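Local coordinates for ornithine aminotransferase (Plasmodium falciparum, PDB 3LG0) that catalyses the pyridoxal-phosphate-dependent transfer of the delta-amino group of L-ornithine to 2-oxoglutarate, giving glutamate semialdehyde and glutamate, and works as a homodimer, at the interface of chains A and B. Numbering follows the deposited sequence. Chains: chain A/B, Ornithine aminotransferase.

Contact 1: the interface of chains A and B. Residues chain A 52, 55, 374-376; chain B 82, 84-85.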
loop_
_atom_site.group_PDB
_atom_site.type_symbol
_atom_site.label_atom_id
_atom_site.label_comp_id
_atom_site.label_asym_id
_atom_site.label_seq_id
_atom_site.Cartn_x
_atom_site.Cartn_y
_atom_site.Cartn_z
ATOM N N LEU A 52 -11.720 -15.400 9.850
ATOM C CA LEU A 52 -10.707 -14.362 9.883
ATOM C C LEU A 52 -11.197 -13.092 9.191
ATOM O O LEU A 52 -10.895 -11.988 9.623
ATOM C CB LEU A 52 -9.439 -14.856 9.208
ATOM C CG LEU A 52 -8.173 -14.136 9.624
ATOM C CD1 LEU A 52 -8.041 -14.259 11.119
ATOM C CD2 LEU A 52 -6.973 -14.735 8.923
ATOM N N TYR A 55 -8.846 -10.225 8.291
ATOM C CA TYR A 55 -8.662 -9.219 9.322
ATOM C C TYR A 55 -9.593 -8.031 9.149
ATOM O O TYR A 55 -9.165 -6.887 9.209
ATOM C CB TYR A 55 -7.196 -8.774 9.393
ATOM C CG TYR A 55 -6.263 -9.929 9.659
ATOM C CD1 TYR A 55 -6.094 -10.433 10.946
ATOM C CD2 TYR A 55 -5.558 -10.530 8.620
ATOM C CE1 TYR A 55 -5.232 -11.507 11.193
ATOM C CE2 TYR A 55 -4.696 -11.590 8.849
ATOM C CZ TYR A 55 -4.537 -12.081 10.133
ATOM O OH TYR A 55 -3.681 -13.145 10.342
ATOM N N ILE A 374 -12.239 -21.805 9.138
ATOM C CA ILE A 374 -10.841 -21.405 9.056
ATOM C C ILE A 374 -10.531 -20.111 9.803
ATOM O O ILE A 374 -11.261 -19.125 9.709
ATOM C CB ILE A 374 -10.321 -21.290 7.601
ATOM C CG1 ILE A 374 -11.125 -20.271 6.788
ATOM C CG2 ILE A 374 -10.293 -22.647 6.916
ATOM C CD1 ILE A 374 -10.510 -20.009 5.396
ATOM N N THR A 375 -9.425 -20.136 10.531
ATOM C CA THR A 375 -8.942 -18.978 11.235
ATOM C C THR A 375 -7.458 -19.170 11.538
ATOM O O THR A 375 -6.859 -20.133 11.085
ATOM C CB THR A 375 -9.739 -18.740 12.517
ATOM O OG1 THR A 375 -9.298 -17.526 13.134
ATOM C CG2 THR A 375 -9.571 -19.912 13.481
ATOM N N ARG A 376 -6.879 -18.251 12.301
ATOM C CA ARG A 376 -5.461 -18.258 12.566
ATOM C C ARG A 376 -5.194 -17.846 14.007
ATOM O O ARG A 376 -6.004 -17.155 14.624
ATOM C CB ARG A 376 -4.764 -17.266 11.641
ATOM C CG ARG A 376 -3.261 -17.440 11.610
ATOM C CD ARG A 376 -2.809 -18.357 10.471
ATOM N NE ARG A 376 -1.402 -18.749 10.580
ATOM C CZ ARG A 376 -0.387 -17.900 10.730
ATOM N NH1 ARG A 376 -0.599 -16.590 10.813
ATOM N NH2 ARG A 376 0.849 -18.366 10.817
ATOM N N SER B 82 -6.364 -13.500 3.508
ATOM C CA SER B 82 -5.117 -12.917 3.969
ATOM C C SER B 82 -3.977 -13.882 3.643
ATOM O O SER B 82 -4.186 -14.884 2.964
ATOM C CB SER B 82 -5.192 -12.745 5.476
ATOM O OG SER B 82 -5.466 -14.007 6.040
ATOM N N ALA B 84 -2.723 -15.555 5.889
ATOM C CA ALA B 84 -2.980 -16.676 6.781
ATOM C C ALA B 84 -3.399 -17.935 5.989
ATOM O O ALA B 84 -3.330 -19.064 6.497
ATOM C CB ALA B 84 -4.047 -16.299 7.777
ATOM N N PHE B 85 -3.839 -17.745 4.747
ATOM C CA PHE B 85 -4.215 -18.882 3.890
ATOM C C PHE B 85 -3.551 -18.788 2.532
ATOM O O PHE B 85 -2.946 -17.776 2.208
ATOM C CB PHE B 85 -5.738 -18.964 3.707
ATOM C CG PHE B 85 -6.509 -18.750 4.987
ATOM C CD1 PHE B 85 -6.353 -19.609 6.075
ATOM C CD2 PHE B 85 -7.366 -17.677 5.114
ATOM C CE1 PHE B 85 -7.031 -19.397 7.249
ATOM C CE2 PHE B 85 -8.060 -17.461 6.295
ATOM C CZ PHE B 85 -7.893 -18.324 7.367
#

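Contact 2: the interface of chains A and B. Residues chain A 57, 111, 265, 269-270; chain B 110, 269-270, 293.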
loop_
_atom_site.group_PDB
_atom_site.type_symbol
_atom_site.label_atom_id
_atom_site.label_comp_id
_atom_site.label_asym_id
_atom_site.label_seq_id
_atom_site.Cartn_x
_atom_site.Cartn_y
_atom_site.Cartn_z
ATOM N N SER A 57 -11.193 -6.970 6.513
ATOM C CA SER A 57 -11.372 -6.408 5.181
ATOM C C SER A 57 -12.706 -6.808 4.570
ATOM O O SER A 57 -13.287 -6.023 3.829
ATOM C CB SER A 57 -10.253 -6.827 4.234
ATOM O OG SER A 57 -9.010 -6.369 4.710
ATOM N N THR A 111 -2.572 1.662 2.864
ATOM C CA THR A 111 -2.457 0.584 3.850
ATOM C C THR A 111 -2.620 1.048 5.291
ATOM O O THR A 111 -2.504 2.226 5.582
ATOM C CB THR A 111 -1.108 -0.142 3.719
ATOM O OG1 THR A 111 -0.051 0.752 4.091
ATOM C CG2 THR A 111 -0.892 -0.622 2.283
ATOM N N SER A 265 -12.930 -0.939 2.068
ATOM C CA SER A 265 -12.998 -1.344 0.676
ATOM C C SER A 265 -13.770 -2.640 0.479
ATOM O O SER A 265 -13.861 -3.149 -0.634
ATOM C CB SER A 265 -11.588 -1.558 0.133
ATOM O OG SER A 265 -11.061 -2.786 0.601
ATOM N N TYR A 269 -9.831 -3.590 -2.536
ATOM C CA TYR A 269 -8.754 -2.645 -2.835
ATOM C C TYR A 269 -8.084 -2.213 -1.531
ATOM O O TYR A 269 -8.749 -2.114 -0.510
ATOM C CB TYR A 269 -9.348 -1.416 -3.530
ATOM C CG TYR A 269 -8.378 -0.647 -4.394
ATOM C CD1 TYR A 269 -8.295 -0.897 -5.762
ATOM C CD2 TYR A 269 -7.537 0.312 -3.845
ATOM C CE1 TYR A 269 -7.415 -0.207 -6.557
ATOM C CE2 TYR A 269 -6.651 1.014 -4.639
ATOM C CZ TYR A 269 -6.590 0.743 -5.995
ATOM O OH TYR A 269 -5.715 1.431 -6.790
ATOM N N PRO A 270 -6.765 -1.958 -1.548
ATOM C CA PRO A 270 -6.133 -1.444 -0.315
ATOM C C PRO A 270 -6.474 0.039 -0.051
ATOM O O PRO A 270 -6.086 0.964 -0.796
ATOM C CB PRO A 270 -4.628 -1.615 -0.588
ATOM C CG PRO A 270 -4.531 -2.507 -1.785
ATOM C CD PRO A 270 -5.771 -2.222 -2.594
ATOM N N ASN B 110 2.411 -4.330 -2.013
ATOM C CA ASN B 110 1.480 -3.328 -2.510
ATOM C C ASN B 110 2.162 -2.111 -3.129
ATOM O O ASN B 110 1.852 -1.744 -4.249
ATOM C CB ASN B 110 0.550 -2.879 -1.381
ATOM C CG ASN B 110 -0.074 -4.049 -0.635
ATOM O OD1 ASN B 110 -0.802 -4.843 -1.205
ATOM N ND2 ASN B 110 0.204 -4.142 0.653
ATOM N N TYR B 269 -4.384 -1.311 -9.712
ATOM C CA TYR B 269 -4.225 -1.829 -8.357
ATOM C C TYR B 269 -2.801 -1.497 -7.859
ATOM O O TYR B 269 -1.864 -1.459 -8.643
ATOM C CB TYR B 269 -4.454 -3.354 -8.378
ATOM C CG TYR B 269 -4.919 -3.940 -7.065
ATOM C CD1 TYR B 269 -6.274 -4.129 -6.801
ATOM C CD2 TYR B 269 -4.002 -4.303 -6.088
ATOM C CE1 TYR B 269 -6.704 -4.668 -5.594
ATOM C CE2 TYR B 269 -4.421 -4.834 -4.863
ATOM C CZ TYR B 269 -5.766 -5.009 -4.632
ATOM O OH TYR B 269 -6.171 -5.526 -3.457
ATOM N N PRO B 270 -2.630 -1.254 -6.553
ATOM C CA PRO B 270 -1.252 -1.091 -6.067
ATOM C C PRO B 270 -0.513 -2.438 -5.954
ATOM O O PRO B 270 -0.892 -3.317 -5.164
ATOM C CB PRO B 270 -1.440 -0.450 -4.672
ATOM C CG PRO B 270 -2.876 -0.048 -4.612
ATOM C CD PRO B 270 -3.616 -0.998 -5.498
ATOM N N TYR B 293 -2.529 -6.709 2.207
ATOM C CA TYR B 293 -3.111 -6.900 0.910
ATOM C C TYR B 293 -2.066 -7.519 -0.004
ATOM O O TYR B 293 -2.376 -7.936 -1.109
ATOM C CB TYR B 293 -3.573 -5.546 0.348
ATOM C CG TYR B 293 -4.970 -5.198 0.805
ATOM C CD1 TYR B 293 -5.188 -4.642 2.060
ATOM C CD2 TYR B 293 -6.071 -5.458 0.004
ATOM C CE1 TYR B 293 -6.459 -4.338 2.499
ATOM C CE2 TYR B 293 -7.359 -5.145 0.435
ATOM C CZ TYR B 293 -7.543 -4.582 1.689
ATOM O OH TYR B 293 -8.805 -4.259 2.147
HETATM O O HOH W 1 -9.017 -1.511 2.670
#

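Contact 1: the interface of chains A and B
A:Ile374 lies over one face of the B:Phe85 ring. Its atoms meet the ring in turn. A:Ile374 CB sits 3.8 Å from CE1 of B:Phe85, at the outer part of the ring. CG1 comes next and approaches CZ. The terminal methyl, A:Ile374 CD1, then passes over the face, 3.7 Å from the centroid of the B:Phe85 ring and displaced toward the rim, in a CH-pi contact. The A:Ile374 chi1 of 59° sets CG1 between the backbone N and the carbonyl carbon, and the extended chi2 of 173° carries CD1 on across the ring. On the opposite face of the ring lies CB of B:Ala84. The phenyl group is therefore sandwiched between a methyl of the partner and one of its own neighbour.

A:Leu52 points its CD2 branch at the B:Ser82 to B:Phe85 stretch. A:Leu52 CD2 touches CB of B:Ala84 at 3.5 Å and also reaches the rim of B:Phe85. B:Ala84 CB is met from another side by the aliphatic part of A:Arg376, whose CD lies 3.6 Å away. A:Tyr55 brings CE2 of its ring to B:Ser82 CB at 3.6 Å, while CG of A:Leu52 covers one face of that ring. Within chain B, the backbone N of B:Ala84 donates to the hydroxyl OG of B:Ser82 at 3.2 Å. The bond closes the loop on itself.

This mostly apolar patch of the homodimer interface has a two-fold twin. Chain A receives a chain B loop, just ahead of strand 86-87, between the segment at helix 53-56 and the end of strand 373-374 with the loop after it.

Contact 2: the interface of chains A and B
A:Tyr269 and B:Tyr269 have CG anti to the backbone N, with chi1 of -156° and -155°. This turns each phenol toward the proline of the other subunit, B:Pro270 or A:Pro270. A:Tyr269 CZ meets CD of B:Pro270 at 3.5 Å. The reverse pair, B:Tyr269 CZ and A:Pro270 CD, has the same separation. The two tyrosine rings run antiparallel alongside each other, CD1 of A:Tyr269 4.0 Å from CD1 of B:Tyr269. A:Pro270 CD and B:Pro270 CD also meet, at 3.8 Å.

A:Pro270 has a second partner in B:Tyr293. A:Pro270 CA stands over the centre of the B:Tyr293 ring, 3.8 Å from its centroid, in a CH-pi contact. CB and CG of the proline extend toward the CG end of the ring. At the far end, the B:Tyr293 hydroxyl reaches into a polar corner of chain A. A:Ser265 OG donates to A:Tyr269 O at 2.7 Å, in the carbonyl plane and on a lone pair. Its weak bond to B:Tyr293 OH, at 3.1 Å from A:Ser265 OG, would compete for the same hydrogen. The carbonyl bond probably holds A:Ser265 OG in place next to the phenol. A:Ser57 OG makes another weak bond to B:Tyr293 OH. A water lies 2.8 Å from B:Tyr293 OH and links it to A:Ser265 OG and A:Tyr269 O.

The site is part of the two-fold dimer interface. It joins the loop after 3-10 helix 262-265 to its counterpart. That helix begins with A:Lys262, the lysine expected to carry pyridoxal phosphate but unmodified here. The contact may steady the active-site region as well as the dimer.

Contact 1 and contact 2 belong to the same two-fold interface, and the centres of their C-alpha atoms are about 17 Å apart. They share no residue. Chain A's helix 53-56 links them: A:Tyr55 serves contact 1, and A:Ser57, just past the helix end, serves contact 2. Contact 2 brings A:Tyr269 and A:Pro270 together with B:Tyr269 and B:Pro270 near the two-fold axis, whereas contact 1 lies farther out, where a chain B loop is received by chain A. Each has its twin with the chains exchanged. Both contribute to holding the homodimer, and may help set how the subunits are oriented.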